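Side-chain contacts in conserved hypothetical secreted protein (Helicobacter pylori, PDB 4RNZ), which probably works as a zinc-dependent M23-family metallopeptidase acting on peptidoglycan, and is a determinant of the bacterium's helical cell shape: residues A[57-62]-A[144-149]; A[141-144]-A[149-152]; A[36-41]-A[261-266]; A[9-14]-A[66-71]. All coordinates share one frame; numbering follows the deposited sequence.

In the fold
Three parts of the chain are tied together here. Contact 4 packs helix 11-17 on the five-stranded N-terminal sheet, and contact 1, its centre about 13 Å away, sets the end of strand 136-146 from the second domain against the neighbouring strand 55-61 of that sheet. Contact 2 lies within the hairpin formed by strands 136-146 and 149-151, about 11 Å from contact 1, centre to centre. Contact 3 joins the loop after helix 30-36 to strand 260-267 of the peptidase region; along the chain it encloses contacts 1 and 2 and crosses contact 4. The N-terminal region thus touches both others, on the peptidase side close to the zinc site, the Val263 side chain being about 9 Å from the metal.

Contact 1: A[57-62]-A[144-149]; sequences QALIPI and DYRVGQ. With PO4 (phosphate ion), chain G.
The guanidinium group of Arg146 pushes its edge against Leu59 and Pro61, two apolar side chains that stand on the same side of strand 55-61. These van der Waals touches are light. Arg146 NH2 lies 3.9 Å from Leu59 CD1, Arg146 NH1 lies 4.0 Å from Pro61 CG, and both carbons sit near the plane of the guanidinium. The arginine leaves its strand with CG beside the backbone N (chi1 -76°), extends through chi2, and bends at chi3 (82°), which turns the flat end toward the N-terminal sheet.

Polar bonding to the same group comes from the neighbouring strand: NH2 donates to the side-chain oxygen of Gln67, and also bonds a glycerol. Tyr46 and Phe151 pack against the arginine as well.

Backbone hydrogen bonds shape the segment that presents it. A type I' turn runs from Arg146 to Gln149, closed by Gln149 N on Arg146 O at 2.9 Å and by Arg146 N on Gln149 O at the same length; Val147 and Gly148 take the positive phi angles that this turn needs.

A phosphate ion, like the glycerol probably from the crystallisation liquor, lies at the edge of the Tyr145 ring. The hydroxyl approaches phosphate O1, but the modelled 2.3 Å between Tyr145 OH and that oxygen is too short to be trusted in detail. Lys89 and Lys91 also bind the ion.

Chemically, this contact sets a buried cation against apolar carbons: Gln67 takes one bond of NH2 and probably helps hold its orientation, while Leu59 and Pro61 pack at its edge.

Contact 2: A[141-144]-A[149-152]; sequences YTRD and QAFG
Asp144 has the largest share of this contact, through its backbone and its CB and not through its charge. Its carbonyl oxygen accepts from Phe151 N at 3.0 Å, a fairly straight bond (157° at the hydrogen) whose donor lies 19° from the carbonyl plane. The same oxygen receives a CA-H...O contact from Ala150, with 3.3 Å between Ala150 CA and Asp144 O. Beside this bonding, a water accepts from Asp144 N and donates to Phe151 O, both at 2.7 Å, in place of a direct N-H...O bond. The carboxylate is engaged by Arg88 in a salt bridge.

Phe151 sets CG between its backbone N and carbonyl carbon (chi1 70°), which swings the ring back over the partner strand; Phe151 CE1 comes to 3.7 Å from Asp144 CB, and Phe86 packs on both residues. Ala150 adds its methyl group: Arg143 CD lies 3.7 Å from Ala150 CB. The arginine bends about its CG-CD bond, and its NH1 pairs with Asp111.

Strands 136-146 and 149-151 form a beta hairpin closed by a tight two-residue type I' turn, here splayed strongly enough that a water bridges its open end.

Contact 3: A[36-41]-A[261-266]; sequences SAEIQS and RLVYAH
Glu38 and Arg261 reach toward each other from opposite directions and join in a salt bridge. Glu38 OE2 takes both terminal nitrogens of the arginine: Arg261 NH2 at 2.9 Å, on the syn lone pair, and Arg261 NH1 at 3.3 Å, on the syn side but out of the carboxylate plane. Both nitrogens meet OE2 close to the guanidinium plane. A weak bond from Arg261 NH2 to Glu38 OE1, 3.1 Å long, adds to the grip. Because NH1 and NH2 both bond OE2, this is not the familiar pairing of two oxygens with two nitrogens; the two flat groups are twisted 37° apart.

Gln40 lies over one face of the Arg261 guanidinium. Its OE1 sits 3.9 Å above that plane near its centre, and the amide is tilted 34° against it. The side chain doubles back at chi2 (-55°), which brings Gln40 NE2 within a weak 3.5 Å hydrogen bond of Glu38 O. Val263 CG2 approaches Glu38 OE1 more loosely.

In the next shell, Tyr249 OH bonds Glu38 OE1, while Glu254 pairs with Arg261 NE and Tyr305 makes a cation-pi contact with the arginine. Arg261 thus has two carboxylate partners, Glu38 at its end and Glu254 at NE, which probably favours its positive charge.

The zinc centre begins just beyond. Val263 is near His301, and His266 NE2 is hydrogen-bonded to Glu34. The metal is held by His219, Asp223 and His301, the HxxxD and HxH ligands of M23 peptidases, with Glu34 of the N-terminal region as a further ligand, an arrangement consistent with a self-blocked, latent active site.

Contact 4: A[9-14]-A[66-71]; sequences LTLLGF and LQIHIY
Leu11 and Ile70 run alongside one another, pointing opposite ways, and their terminal methyls make the closest touch between 9-14 and 66-71: Leu11 CD1 to Ile70 CD1, 4.0 Å. The other branch of the same leucine, Leu11 CD2, faces Ile68 CD1 at 4.3 Å. One side chain thus serves two isoleucines, CD2 going to Ile68 and CD1 to Ile70. Its CG stands anti to the backbone N (chi1 172°), an orientation that carries both methyls from the helix toward the sheet. Ile68 and Ile70, two residues apart, answer from the same side of their strand. Phe14, one turn further along the helix, adds a more distant touch, Phe14 CE2 lying 4.4 Å from Ile70 CD1, which approaches the ring obliquely. All four residues are buried.

The outer side of the helix start is different. Leu9 and Thr10 are exposed, and the bonding here is polar: Thr10 occupies the N-cap and its OG1 accepts from Gly13 N at 2.9 Å, a nearly straight bond (161°), which satisfies that amide at the start of the helix. The backbone bond from Phe14 N to Thr10 O, also 2.9 Å, starts the helical pattern.

Around the contact, Tyr25 of helix 23-26 packs on Leu11, and Trp6 meets the Phe14 ring. Ile60 of strand 55-61 lies against Phe14, so helix 11-17 packs on strands 66-73 and 55-61 of the N-terminal antiparallel sheet, while strand 76-83 adds Leu79 and Phe81 beside Ile68.

Contact 1: A[57-62]-A[144-149]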
loop_
_atom_site.group_PDB
_atom_site.type_symbol
_atom_site.label_atom_id
_atom_site.label_comp_id
_atom_site.label_asym_id
_atom_site.label_seq_id
_atom_site.Cartn_x
_atom_site.Cartn_y
_atom_site.Cartn_z
ATOM N N GLN A 57 -20.669 -16.895 -7.669
ATOM C CA GLN A 57 -20.081 -15.555 -7.630
ATOM C C GLN A 57 -18.899 -15.480 -6.698
ATOM O O GLN A 57 -18.860 -16.164 -5.680
ATOM C CB GLN A 57 -21.077 -14.528 -7.152
ATOM C CG GLN A 57 -22.017 -14.048 -8.211
ATOM C CD GLN A 57 -22.630 -12.765 -7.775
ATOM O OE1 GLN A 57 -22.202 -11.685 -8.188
ATOM N NE2 GLN A 57 -23.593 -12.863 -6.871
ATOM N N ALA A 58 -17.954 -14.614 -7.049
ATOM C CA ALA A 58 -16.836 -14.295 -6.168
ATOM C C ALA A 58 -16.383 -12.860 -6.377
ATOM O O ALA A 58 -16.374 -12.345 -7.521
ATOM C CB ALA A 58 -15.688 -15.239 -6.408
ATOM N N LEU A 59 -16.006 -12.227 -5.258
ATOM C CA LEU A 59 -15.448 -10.898 -5.261
ATOM C C LEU A 59 -14.104 -10.999 -4.535
ATOM O O LEU A 59 -14.063 -11.329 -3.342
ATOM C CB LEU A 59 -16.371 -9.906 -4.571
ATOM C CG LEU A 59 -17.735 -9.660 -5.223
ATOM C CD1 LEU A 59 -18.584 -8.800 -4.301
ATOM C CD2 LEU A 59 -17.595 -9.006 -6.592
ATOM N N ILE A 60 -13.034 -10.756 -5.283
ATOM C CA ILE A 60 -11.665 -10.974 -4.829
ATOM C C ILE A 60 -10.860 -9.688 -5.049
ATOM O O ILE A 60 -10.613 -9.283 -6.186
ATOM C CB ILE A 60 -10.996 -12.127 -5.593
ATOM C CG1 ILE A 60 -11.799 -13.437 -5.429
ATOM C CG2 ILE A 60 -9.567 -12.337 -5.109
ATOM C CD1 ILE A 60 -11.429 -14.502 -6.469
ATOM N N PRO A 61 -10.471 -9.014 -3.959
ATOM C CA PRO A 61 -9.820 -7.723 -4.136
ATOM C C PRO A 61 -8.425 -7.892 -4.708
ATOM O O PRO A 61 -7.732 -8.816 -4.315
ATOM C CB PRO A 61 -9.711 -7.181 -2.708
ATOM C CG PRO A 61 -10.608 -8.023 -1.876
ATOM C CD PRO A 61 -10.665 -9.349 -2.544
ATOM N N ILE A 62 -8.045 -7.025 -5.639
ATOM C CA ILE A 62 -6.673 -6.965 -6.130
ATOM C C ILE A 62 -5.958 -5.671 -5.729
ATOM O O ILE A 62 -4.762 -5.575 -5.909
ATOM C CB ILE A 62 -6.541 -7.215 -7.644
ATOM C CG1 ILE A 62 -7.443 -6.319 -8.464
ATOM C CG2 ILE A 62 -6.860 -8.671 -7.990
ATOM C CD1 ILE A 62 -7.311 -6.604 -9.946
ATOM N N ASP A 144 -10.795 1.983 5.694
ATOM C CA ASP A 144 -11.863 1.714 4.724
ATOM C C ASP A 144 -12.629 0.457 5.148
ATOM O O ASP A 144 -12.030 -0.490 5.650
ATOM C CB ASP A 144 -11.323 1.571 3.307
ATOM C CG ASP A 144 -10.784 2.859 2.735
ATOM O OD1 ASP A 144 -11.112 3.956 3.200
ATOM O OD2 ASP A 144 -10.038 2.767 1.758
ATOM N N TYR A 145 -13.946 0.474 4.956
ATOM C CA TYR A 145 -14.828 -0.588 5.450
ATOM C C TYR A 145 -15.748 -1.103 4.347
ATOM O O TYR A 145 -16.254 -0.323 3.546
ATOM C CB TYR A 145 -15.725 -0.048 6.565
ATOM C CG TYR A 145 -14.977 0.313 7.813
ATOM C CD1 TYR A 145 -14.296 1.529 7.919
ATOM C CD2 TYR A 145 -14.947 -0.541 8.890
ATOM C CE1 TYR A 145 -13.598 1.863 9.079
ATOM C CE2 TYR A 145 -14.256 -0.213 10.059
ATOM C CZ TYR A 145 -13.580 0.981 10.142
ATOM O OH TYR A 145 -12.892 1.302 11.313
ATOM N N ARG A 146 -15.967 -2.414 4.353
ATOM C CA ARG A 146 -16.933 -3.074 3.470
ATOM C C ARG A 146 -17.888 -3.840 4.336
ATOM O O ARG A 146 -17.463 -4.688 5.129
ATOM C CB ARG A 146 -16.249 -4.082 2.557
ATOM C CG ARG A 146 -15.520 -3.446 1.438
ATOM C CD ARG A 146 -14.841 -4.533 0.645
ATOM N NE ARG A 146 -15.769 -5.165 -0.290
ATOM C CZ ARG A 146 -15.374 -5.918 -1.301
ATOM N NH1 ARG A 146 -14.072 -6.099 -1.497
ATOM N NH2 ARG A 146 -16.269 -6.448 -2.140
ATOM N N VAL A 147 -19.159 -3.550 4.147
ATOM C CA VAL A 147 -20.251 -3.967 5.038
ATOM C C VAL A 147 -19.814 -4.069 6.494
ATOM O O VAL A 147 -19.850 -5.120 7.119
ATOM C CB VAL A 147 -20.980 -5.226 4.520
ATOM C CG1 VAL A 147 -20.066 -6.449 4.513
ATOM C CG2 VAL A 147 -22.267 -5.469 5.320
ATOM N N GLY A 148 -19.338 -2.936 6.991
ATOM C CA GLY A 148 -19.023 -2.769 8.393
ATOM C C GLY A 148 -17.642 -3.232 8.782
ATOM O O GLY A 148 -17.237 -3.003 9.907
ATOM N N GLN A 149 -16.906 -3.841 7.850
ATOM C CA GLN A 149 -15.701 -4.560 8.175
ATOM C C GLN A 149 -14.479 -3.872 7.573
ATOM O O GLN A 149 -14.399 -3.705 6.360
ATOM C CB GLN A 149 -15.812 -5.943 7.576
ATOM C CG GLN A 149 -14.790 -6.918 8.090
ATOM C CD GLN A 149 -15.370 -7.854 9.122
ATOM O OE1 GLN A 149 -16.515 -7.684 9.569
ATOM N NE2 GLN A 149 -14.590 -8.863 9.500
HETATM P P PO4 G . -14.580 0.401 14.107
HETATM O O1 PO4 G . -13.289 0.174 13.332
HETATM O O2 PO4 G . -14.500 -0.419 15.373
HETATM O O3 PO4 G . -15.796 -0.020 13.308
HETATM O O4 PO4 G . -14.814 1.848 14.471
#

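Contact 2: A[141-144]-A[149-152]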
loop_
_atom_site.group_PDB
_atom_site.type_symbol
_atom_site.label_atom_id
_atom_site.label_comp_id
_atom_site.label_asym_id
_atom_site.label_seq_id
_atom_site.Cartn_x
_atom_site.Cartn_y
_atom_site.Cartn_z
ATOM N N TYR A 141 -6.226 9.416 11.249
ATOM C CA TYR A 141 -6.149 8.378 10.219
ATOM C C TYR A 141 -7.510 7.911 9.788
ATOM O O TYR A 141 -8.478 7.963 10.561
ATOM C CB TYR A 141 -5.367 7.181 10.715
ATOM C CG TYR A 141 -5.971 6.446 11.871
ATOM C CD1 TYR A 141 -5.800 6.897 13.168
ATOM C CD2 TYR A 141 -6.723 5.301 11.680
ATOM C CE1 TYR A 141 -6.324 6.209 14.237
ATOM C CE2 TYR A 141 -7.265 4.612 12.744
ATOM C CZ TYR A 141 -7.060 5.076 14.025
ATOM O OH TYR A 141 -7.578 4.407 15.105
ATOM N N THR A 142 -7.558 7.411 8.562
ATOM C CA THR A 142 -8.767 6.817 8.024
ATOM C C THR A 142 -8.581 5.337 7.820
ATOM O O THR A 142 -7.455 4.832 7.714
ATOM C CB THR A 142 -9.185 7.441 6.696
ATOM O OG1 THR A 142 -8.217 7.158 5.679
ATOM C CG2 THR A 142 -9.365 8.936 6.826
ATOM N N ARG A 143 -9.706 4.641 7.788
ATOM C CA ARG A 143 -9.735 3.199 7.542
ATOM C C ARG A 143 -10.910 2.970 6.585
ATOM O O ARG A 143 -11.901 3.738 6.640
ATOM C CB ARG A 143 -9.957 2.517 8.870
ATOM C CG ARG A 143 -9.203 1.251 9.126
ATOM C CD ARG A 143 -9.699 0.581 10.422
ATOM N NE ARG A 143 -9.103 1.030 11.700
ATOM C CZ ARG A 143 -7.825 0.858 12.057
ATOM N NH1 ARG A 143 -6.970 0.320 11.208
ATOM N NH2 ARG A 143 -7.383 1.257 13.264
ATOM N N ASP A 144 -10.795 1.983 5.694
ATOM C CA ASP A 144 -11.863 1.714 4.724
ATOM C C ASP A 144 -12.629 0.457 5.148
ATOM O O ASP A 144 -12.030 -0.490 5.650
ATOM C CB ASP A 144 -11.323 1.571 3.307
ATOM C CG ASP A 144 -10.784 2.859 2.735
ATOM O OD1 ASP A 144 -11.112 3.956 3.200
ATOM O OD2 ASP A 144 -10.038 2.767 1.758
ATOM N N GLN A 149 -16.906 -3.841 7.850
ATOM C CA GLN A 149 -15.701 -4.560 8.175
ATOM C C GLN A 149 -14.479 -3.872 7.573
ATOM O O GLN A 149 -14.399 -3.705 6.360
ATOM C CB GLN A 149 -15.812 -5.943 7.576
ATOM C CG GLN A 149 -14.790 -6.918 8.090
ATOM C CD GLN A 149 -15.370 -7.854 9.122
ATOM O OE1 GLN A 149 -16.515 -7.684 9.569
ATOM N NE2 GLN A 149 -14.590 -8.863 9.500
ATOM N N ALA A 150 -13.506 -3.522 8.403
ATOM C CA ALA A 150 -12.326 -2.842 7.896
ATOM C C ALA A 150 -11.550 -3.785 6.991
ATOM O O ALA A 150 -11.524 -4.989 7.204
ATOM C CB ALA A 150 -11.446 -2.374 9.037
ATOM N N PHE A 151 -10.937 -3.238 5.960
ATOM C CA PHE A 151 -10.082 -4.043 5.102
ATOM C C PHE A 151 -8.885 -3.219 4.659
ATOM O O PHE A 151 -8.906 -1.991 4.733
ATOM C CB PHE A 151 -10.860 -4.546 3.873
ATOM C CG PHE A 151 -11.196 -3.467 2.893
ATOM C CD1 PHE A 151 -12.325 -2.691 3.065
ATOM C CD2 PHE A 151 -10.391 -3.228 1.800
ATOM C CE1 PHE A 151 -12.616 -1.680 2.179
ATOM C CE2 PHE A 151 -10.691 -2.234 0.900
ATOM C CZ PHE A 151 -11.806 -1.463 1.086
ATOM N N GLY A 152 -7.857 -3.902 4.169
ATOM C CA GLY A 152 -6.658 -3.234 3.690
ATOM C C GLY A 152 -5.932 -2.631 4.883
ATOM O O GLY A 152 -5.963 -3.174 5.974
HETATM O O HOH W 1 -8.475 0.563 5.561
#

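Contact 3: A[36-41]-A[261-266]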
loop_
_atom_site.group_PDB
_atom_site.type_symbol
_atom_site.label_atom_id
_atom_site.label_comp_id
_atom_site.label_asym_id
_atom_site.label_seq_id
_atom_site.Cartn_x
_atom_site.Cartn_y
_atom_site.Cartn_z
ATOM N N SER A 36 -4.390 -9.749 -12.385
ATOM C CA SER A 36 -4.791 -10.918 -11.630
ATOM C C SER A 36 -3.710 -11.515 -10.761
ATOM O O SER A 36 -4.018 -12.256 -9.854
ATOM C CB SER A 36 -5.306 -12.001 -12.580
ATOM O OG SER A 36 -4.235 -12.682 -13.221
ATOM N N ALA A 37 -2.444 -11.212 -11.028
ATOM C CA ALA A 37 -1.349 -11.748 -10.222
ATOM C C ALA A 37 -1.215 -11.068 -8.861
ATOM O O ALA A 37 -0.412 -11.502 -8.049
ATOM C CB ALA A 37 -0.024 -11.634 -10.987
ATOM N N GLU A 38 -1.973 -10.011 -8.605
ATOM C CA GLU A 38 -1.811 -9.269 -7.343
ATOM C C GLU A 38 -2.841 -9.579 -6.259
ATOM O O GLU A 38 -3.095 -8.752 -5.383
ATOM C CB GLU A 38 -1.754 -7.755 -7.607
ATOM C CG GLU A 38 -0.373 -7.256 -8.020
ATOM C CD GLU A 38 0.752 -7.581 -7.007
ATOM O OE1 GLU A 38 1.902 -7.846 -7.433
ATOM O OE2 GLU A 38 0.514 -7.563 -5.779
ATOM N N ILE A 39 -3.398 -10.783 -6.281
ATOM C CA ILE A 39 -4.250 -11.233 -5.196
ATOM C C ILE A 39 -3.315 -11.561 -4.039
ATOM O O ILE A 39 -2.503 -12.476 -4.131
ATOM C CB ILE A 39 -5.056 -12.491 -5.567
ATOM C CG1 ILE A 39 -5.958 -12.243 -6.780
ATOM C CG2 ILE A 39 -5.894 -12.943 -4.383
ATOM C CD1 ILE A 39 -6.608 -13.513 -7.285
ATOM N N GLN A 40 -3.407 -10.818 -2.952
ATOM C CA GLN A 40 -2.493 -11.054 -1.835
ATOM C C GLN A 40 -3.032 -12.075 -0.859
ATOM O O GLN A 40 -4.243 -12.155 -0.601
ATOM C CB GLN A 40 -2.166 -9.732 -1.130
ATOM C CG GLN A 40 -1.417 -8.771 -2.043
ATOM C CD GLN A 40 -0.150 -9.401 -2.630
ATOM O OE1 GLN A 40 0.693 -9.925 -1.893
ATOM N NE2 GLN A 40 -0.012 -9.359 -3.956
ATOM N N SER A 41 -2.135 -12.855 -0.277
ATOM C CA SER A 41 -2.564 -13.780 0.745
ATOM C C SER A 41 -3.136 -12.965 1.907
ATOM O O SER A 41 -2.801 -11.799 2.111
ATOM C CB SER A 41 -1.427 -14.707 1.192
ATOM O OG SER A 41 -0.497 -14.014 1.982
ATOM N N ARG A 261 6.868 -2.563 -0.651
ATOM C CA ARG A 261 7.112 -3.801 -1.344
ATOM C C ARG A 261 7.352 -3.478 -2.832
ATOM O O ARG A 261 6.540 -2.811 -3.479
ATOM C CB ARG A 261 5.890 -4.678 -1.168
ATOM C CG ARG A 261 5.901 -6.047 -1.812
ATOM C CD ARG A 261 4.554 -6.735 -1.501
ATOM N NE ARG A 261 4.198 -7.447 -2.684
ATOM C CZ ARG A 261 3.161 -7.237 -3.476
ATOM N NH1 ARG A 261 2.170 -6.385 -3.203
ATOM N NH2 ARG A 261 3.127 -7.952 -4.572
ATOM N N LEU A 262 8.470 -3.983 -3.351
ATOM C CA LEU A 262 8.924 -3.678 -4.712
ATOM C C LEU A 262 8.915 -4.968 -5.523
ATOM O O LEU A 262 9.490 -5.965 -5.110
ATOM C CB LEU A 262 10.322 -3.035 -4.693
ATOM C CG LEU A 262 10.426 -1.666 -3.993
ATOM C CD1 LEU A 262 10.768 -1.818 -2.518
ATOM C CD2 LEU A 262 11.473 -0.773 -4.630
ATOM N N VAL A 263 8.259 -4.928 -6.680
ATOM C CA VAL A 263 8.004 -6.124 -7.493
ATOM C C VAL A 263 8.706 -6.004 -8.839
ATOM O O VAL A 263 8.558 -5.002 -9.505
ATOM C CB VAL A 263 6.491 -6.261 -7.721
ATOM C CG1 VAL A 263 6.158 -7.312 -8.780
ATOM C CG2 VAL A 263 5.803 -6.571 -6.397
ATOM N N TYR A 264 9.434 -7.039 -9.236
ATOM C CA TYR A 264 10.186 -7.065 -10.484
ATOM C C TYR A 264 9.810 -8.319 -11.238
ATOM O O TYR A 264 10.276 -9.395 -10.878
ATOM C CB TYR A 264 11.674 -7.143 -10.165
ATOM C CG TYR A 264 12.177 -6.016 -9.317
ATOM C CD1 TYR A 264 12.035 -6.045 -7.942
ATOM C CD2 TYR A 264 12.806 -4.928 -9.892
ATOM C CE1 TYR A 264 12.499 -4.995 -7.150
ATOM C CE2 TYR A 264 13.277 -3.885 -9.118
ATOM C CZ TYR A 264 13.135 -3.929 -7.747
ATOM O OH TYR A 264 13.586 -2.879 -6.991
ATOM N N ALA A 265 8.988 -8.189 -12.278
ATOM C CA ALA A 265 8.363 -9.348 -12.909
ATOM C C ALA A 265 8.714 -9.512 -14.385
ATOM O O ALA A 265 9.145 -8.572 -15.057
ATOM C CB ALA A 265 6.842 -9.281 -12.748
ATOM N N HIS A 266 8.449 -10.731 -14.851
ATOM C CA HIS A 266 8.706 -11.223 -16.186
ATOM C C HIS A 266 10.182 -11.539 -16.425
ATOM O O HIS A 266 10.660 -11.407 -17.534
ATOM C CB HIS A 266 8.174 -10.263 -17.260
ATOM C CG HIS A 266 6.710 -9.977 -17.133
ATOM N ND1 HIS A 266 5.748 -10.945 -17.311
ATOM C CD2 HIS A 266 6.045 -8.840 -16.825
ATOM C CE1 HIS A 266 4.554 -10.415 -17.123
ATOM N NE2 HIS A 266 4.710 -9.141 -16.820
#

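Contact 4: A[9-14]-A[66-71]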
loop_
_atom_site.group_PDB
_atom_site.type_symbol
_atom_site.label_atom_id
_atom_site.label_comp_id
_atom_site.label_asym_id
_atom_site.label_seq_id
_atom_site.Cartn_x
_atom_site.Cartn_y
_atom_site.Cartn_z
ATOM N N LEU A 9 -3.746 -19.760 -2.806
ATOM C CA LEU A 9 -4.130 -19.982 -4.201
ATOM C C LEU A 9 -3.750 -18.849 -5.169
ATOM O O LEU A 9 -3.616 -17.703 -4.772
ATOM C CB LEU A 9 -5.618 -20.249 -4.272
ATOM C CG LEU A 9 -6.090 -21.506 -3.538
ATOM C CD1 LEU A 9 -7.586 -21.692 -3.742
ATOM C CD2 LEU A 9 -5.308 -22.741 -3.987
ATOM N N THR A 10 -3.519 -19.192 -6.429
ATOM C CA THR A 10 -3.511 -18.223 -7.509
ATOM C C THR A 10 -4.947 -18.119 -8.058
ATOM O O THR A 10 -5.809 -18.891 -7.671
ATOM C CB THR A 10 -2.612 -18.685 -8.657
ATOM O OG1 THR A 10 -2.992 -20.026 -9.024
ATOM C CG2 THR A 10 -1.146 -18.655 -8.239
ATOM N N LEU A 11 -5.196 -17.171 -8.955
ATOM C CA LEU A 11 -6.505 -17.097 -9.589
ATOM C C LEU A 11 -6.766 -18.455 -10.266
ATOM O O LEU A 11 -7.788 -19.079 -10.078
ATOM C CB LEU A 11 -6.560 -15.931 -10.577
ATOM C CG LEU A 11 -7.807 -15.854 -11.447
ATOM C CD1 LEU A 11 -9.081 -15.790 -10.591
ATOM C CD2 LEU A 11 -7.722 -14.682 -12.403
ATOM N N LEU A 12 -5.780 -18.944 -10.998
ATOM C CA LEU A 12 -5.934 -20.187 -11.749
ATOM C C LEU A 12 -6.229 -21.366 -10.820
ATOM O O LEU A 12 -7.148 -22.173 -11.058
ATOM C CB LEU A 12 -4.663 -20.400 -12.562
ATOM C CG LEU A 12 -4.585 -21.290 -13.776
ATOM C CD1 LEU A 12 -5.735 -21.052 -14.743
ATOM C CD2 LEU A 12 -3.225 -21.014 -14.424
ATOM N N GLY A 13 -5.476 -21.448 -9.732
ATOM C CA GLY A 13 -5.728 -22.455 -8.729
ATOM C C GLY A 13 -7.121 -22.322 -8.163
ATOM O O GLY A 13 -7.761 -23.317 -7.901
ATOM N N PHE A 14 -7.611 -21.088 -7.976
ATOM C CA PHE A 14 -8.969 -20.903 -7.474
ATOM C C PHE A 14 -10.002 -21.399 -8.505
ATOM O O PHE A 14 -11.016 -22.018 -8.151
ATOM C CB PHE A 14 -9.189 -19.422 -7.109
ATOM C CG PHE A 14 -10.547 -19.119 -6.565
ATOM C CD1 PHE A 14 -10.838 -19.325 -5.219
ATOM C CD2 PHE A 14 -11.537 -18.606 -7.388
ATOM C CE1 PHE A 14 -12.096 -19.037 -4.727
ATOM C CE2 PHE A 14 -12.796 -18.317 -6.895
ATOM C CZ PHE A 14 -13.084 -18.536 -5.572
ATOM N N LEU A 66 -9.971 -1.950 -6.417
ATOM C CA LEU A 66 -10.307 -2.801 -7.559
ATOM C C LEU A 66 -10.401 -4.263 -7.137
ATOM O O LEU A 66 -9.599 -4.759 -6.315
ATOM C CB LEU A 66 -9.246 -2.670 -8.655
ATOM C CG LEU A 66 -9.626 -3.226 -10.022
ATOM C CD1 LEU A 66 -10.664 -2.344 -10.702
ATOM C CD2 LEU A 66 -8.375 -3.341 -10.897
ATOM N N GLN A 67 -11.376 -4.961 -7.712
ATOM C CA GLN A 67 -11.592 -6.369 -7.396
ATOM C C GLN A 67 -11.963 -7.183 -8.620
ATOM O O GLN A 67 -12.511 -6.682 -9.583
ATOM C CB GLN A 67 -12.688 -6.554 -6.320
ATOM C CG GLN A 67 -14.101 -6.153 -6.722
ATOM C CD GLN A 67 -15.069 -6.039 -5.531
ATOM O OE1 GLN A 67 -14.996 -6.794 -4.567
ATOM N NE2 GLN A 67 -15.983 -5.090 -5.614
ATOM N N ILE A 68 -11.661 -8.469 -8.553
ATOM C CA ILE A 68 -12.106 -9.396 -9.568
ATOM C C ILE A 68 -13.522 -9.808 -9.207
ATOM O O ILE A 68 -13.765 -10.237 -8.083
ATOM C CB ILE A 68 -11.240 -10.659 -9.555
ATOM C CG1 ILE A 68 -9.859 -10.334 -10.113
ATOM C CG2 ILE A 68 -11.891 -11.800 -10.344
ATOM C CD1 ILE A 68 -8.859 -11.450 -9.875
ATOM N N HIS A 69 -14.431 -9.698 -10.166
ATOM C CA HIS A 69 -15.768 -10.260 -10.038
ATOM C C HIS A 69 -15.930 -11.440 -10.994
ATOM O O HIS A 69 -15.912 -11.258 -12.219
ATOM C CB HIS A 69 -16.801 -9.181 -10.364
ATOM C CG HIS A 69 -18.227 -9.624 -10.199
ATOM N ND1 HIS A 69 -19.276 -9.045 -10.898
ATOM C CD2 HIS A 69 -18.776 -10.591 -9.426
ATOM C CE1 HIS A 69 -20.404 -9.652 -10.569
ATOM N NE2 HIS A 69 -20.133 -10.573 -9.660
ATOM N N ILE A 70 -16.083 -12.635 -10.432
ATOM C CA ILE A 70 -16.375 -13.839 -11.199
ATOM C C ILE A 70 -17.828 -14.179 -10.987
ATOM O O ILE A 70 -18.304 -14.212 -9.841
ATOM C CB ILE A 70 -15.542 -15.048 -10.740
ATOM C CG1 ILE A 70 -14.073 -14.841 -11.136
ATOM C CG2 ILE A 70 -16.076 -16.346 -11.334
ATOM C CD1 ILE A 70 -13.103 -15.675 -10.338
ATOM N N TYR A 71 -18.548 -14.411 -12.082
ATOM C CA TYR A 71 -19.966 -14.762 -11.939
ATOM C C TYR A 71 -20.395 -15.679 -13.063
ATOM O O TYR A 71 -19.878 -15.594 -14.189
ATOM C CB TYR A 71 -20.871 -13.534 -11.894
ATOM C CG TYR A 71 -20.681 -12.608 -13.058
ATOM C CD1 TYR A 71 -19.642 -11.690 -13.060
ATOM C CD2 TYR A 71 -21.519 -12.656 -14.178
ATOM C CE1 TYR A 71 -19.447 -10.839 -14.123
ATOM C CE2 TYR A 71 -21.320 -11.801 -15.244
ATOM C CZ TYR A 71 -20.281 -10.898 -15.204
ATOM O OH TYR A 71 -20.042 -10.047 -16.242
#